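Local coordinates for ABC-type transport system, sugar-family extracellular solute-binding protein (PDB 6HNI) that binds tyrosine as the extracellular solute-binding lipoprotein of an ABC transporter, probably delivering it for uptake, and also has adhesive properties, at residues S114-A119 and K123-P128. The protein carries 1 engineered substitution. Sequence-based numbering, arbitrary orientation.
Sequences SDPVAA and KTLEKP. With TYR (tyrosine), chain B.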
# COMPACT_ATOMS: atom_id res chain seq x y z
N SER A 114 0.81 -2.04 6.22
CA SER A 114 0.28 -3.37 6.14
C SER A 114 0.14 -4.05 7.48
O SER A 114 -0.84 -4.76 7.71
CB SER A 114 1.19 -4.27 5.25
OG SER A 114 1.30 -3.78 3.95
N ASP A 115 1.14 -3.88 8.33
CA ASP A 115 1.28 -4.61 9.60
C ASP A 115 1.90 -3.66 10.61
O ASP A 115 3.09 -3.56 10.81
CB ASP A 115 2.10 -5.89 9.45
CG ASP A 115 1.92 -6.87 10.63
OD1 ASP A 115 1.86 -6.43 11.82
OD2 ASP A 115 1.91 -8.10 10.36
N PRO A 116 1.01 -2.87 11.30
CA PRO A 116 1.51 -1.93 12.25
C PRO A 116 2.27 -2.49 13.43
O PRO A 116 3.20 -1.88 13.91
CB PRO A 116 0.22 -1.22 12.73
CG PRO A 116 -0.71 -1.36 11.60
CD PRO A 116 -0.41 -2.67 10.99
N VAL A 117 1.88 -3.67 13.87
CA VAL A 117 2.59 -4.34 14.97
C VAL A 117 4.01 -4.79 14.53
O VAL A 117 4.99 -4.53 15.18
CB VAL A 117 1.78 -5.54 15.50
CG1 VAL A 117 2.60 -6.34 16.50
CG2 VAL A 117 0.48 -5.06 16.13
N ALA A 118 4.08 -5.38 13.36
CA ALA A 118 5.40 -5.84 12.88
C ALA A 118 6.35 -4.69 12.59
O ALA A 118 7.58 -4.82 12.68
CB ALA A 118 5.27 -6.73 11.63
N ALA A 119 5.77 -3.54 12.24
CA ALA A 119 6.54 -2.33 12.01
C ALA A 119 6.95 -1.62 13.30
O ALA A 119 7.67 -0.62 13.24
CB ALA A 119 5.77 -1.37 11.12
N LYS A 123 1.43 -1.53 20.00
CA LYS A 123 1.57 -2.79 20.75
C LYS A 123 0.57 -3.84 20.32
O LYS A 123 0.96 -4.99 20.11
CB LYS A 123 1.46 -2.56 22.22
CG LYS A 123 2.62 -1.73 22.76
CD LYS A 123 2.42 -1.40 24.24
CE LYS A 123 3.41 -0.32 24.65
NZ LYS A 123 3.43 -0.16 26.12
N THR A 124 -0.69 -3.45 20.18
CA THR A 124 -1.76 -4.27 19.57
C THR A 124 -2.61 -3.36 18.68
O THR A 124 -2.63 -2.15 18.87
CB THR A 124 -2.69 -4.92 20.61
OG1 THR A 124 -3.54 -3.94 21.20
CG2 THR A 124 -1.92 -5.60 21.71
N LEU A 125 -3.33 -3.94 17.72
CA LEU A 125 -4.23 -3.15 16.88
C LEU A 125 -5.38 -2.52 17.70
O LEU A 125 -5.74 -1.37 17.49
CB LEU A 125 -4.79 -3.99 15.73
CG LEU A 125 -3.77 -4.50 14.74
CD1 LEU A 125 -4.36 -5.51 13.78
CD2 LEU A 125 -3.10 -3.33 14.02
N GLU A 126 -5.93 -3.29 18.62
CA GLU A 126 -7.07 -2.82 19.43
C GLU A 126 -6.72 -1.76 20.45
O GLU A 126 -7.59 -0.97 20.80
CB GLU A 126 -7.72 -4.02 20.16
CG GLU A 126 -8.29 -5.08 19.24
CD GLU A 126 -7.25 -6.13 18.76
OE1 GLU A 126 -6.05 -6.11 19.21
OE2 GLU A 126 -7.63 -6.99 17.92
N LYS A 127 -5.48 -1.78 20.97
CA LYS A 127 -5.02 -0.80 21.96
C LYS A 127 -3.56 -0.48 21.67
O LYS A 127 -2.65 -1.17 22.14
CB LYS A 127 -5.17 -1.32 23.39
CG LYS A 127 -4.91 -0.24 24.43
CD LYS A 127 -5.16 -0.76 25.85
CE LYS A 127 -6.57 -0.48 26.33
NZ LYS A 127 -6.67 0.91 26.85
N PRO A 128 -3.34 0.55 20.86
CA PRO A 128 -1.97 0.82 20.43
C PRO A 128 -0.98 1.01 21.53
O PRO A 128 0.15 0.51 21.46
CB PRO A 128 -2.09 2.06 19.59
CG PRO A 128 -3.42 1.94 18.99
CD PRO A 128 -4.30 1.29 20.04
N TYR B . 1.38 -1.41 2.33
CA TYR B . 2.49 -0.49 2.05
C TYR B . 3.19 -0.13 3.35
O TYR B . 4.04 0.76 3.33
CB TYR B . 2.07 0.70 1.17
CG TYR B . 1.66 0.29 -0.21
CD1 TYR B . 2.63 -0.25 -1.10
CD2 TYR B . 0.37 0.32 -0.66
CE1 TYR B . 2.25 -0.71 -2.33
CE2 TYR B . -0.02 -0.13 -1.90
CZ TYR B . 0.95 -0.68 -2.76
OH TYR B . 0.58 -1.15 -4.01
OXT TYR B . 2.97 -0.77 4.36
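The loop that leaves strand 108-113 at the tyrosine pocket and returns to strand 132-136 folds back on itself here, bringing Pro-116 and Val-117 against residues 123-125. Leu-125 reaches over with one branch: CD2 comes obliquely over the CB-CG-CD side of the proline ring, from off its plane, 3.9 Å from Pro-116 CG, and the two side chains cross at about a right angle. With CG of Leu-125 beside its own backbone N (chi1 -64°), the tip swings nearer to the proline than the start of the side chain would suggest. Within residues 123-125, Val-117 meets backbone rather than side chain. Its CG2, the methyl beside the backbone N, lies 4.0 Å from Lys-123 O and 4.2 Å from Thr-124 CA, while the side chains of Lys-123 and Thr-124 set off away from it. Val-122 adds a further apolar surface to both Pro-116 and Val-117.

Each arm is shaped by its own turn. Asp-115 OD1 takes the N-H of Ala-118 at 2.9 Å in an Asx motif, the donor coming from well above the carboxylate plane; Thr-124 OG1 accepts from Lys-127 N in an ST motif. At the pocket end, Ser-114 grips the ligand twice: its backbone N donates to OXT of the tyrosine at 3.1 Å, and its OG accepts from the ligand's N at 2.9 Å.

No hydrogen bond joins the two arms: they meet directly only through van der Waals packing around buried Pro-116, while polar bonds run within each turn, to the ligand, and outward to neighbours such as Asp-280 (Lys-127 NZ).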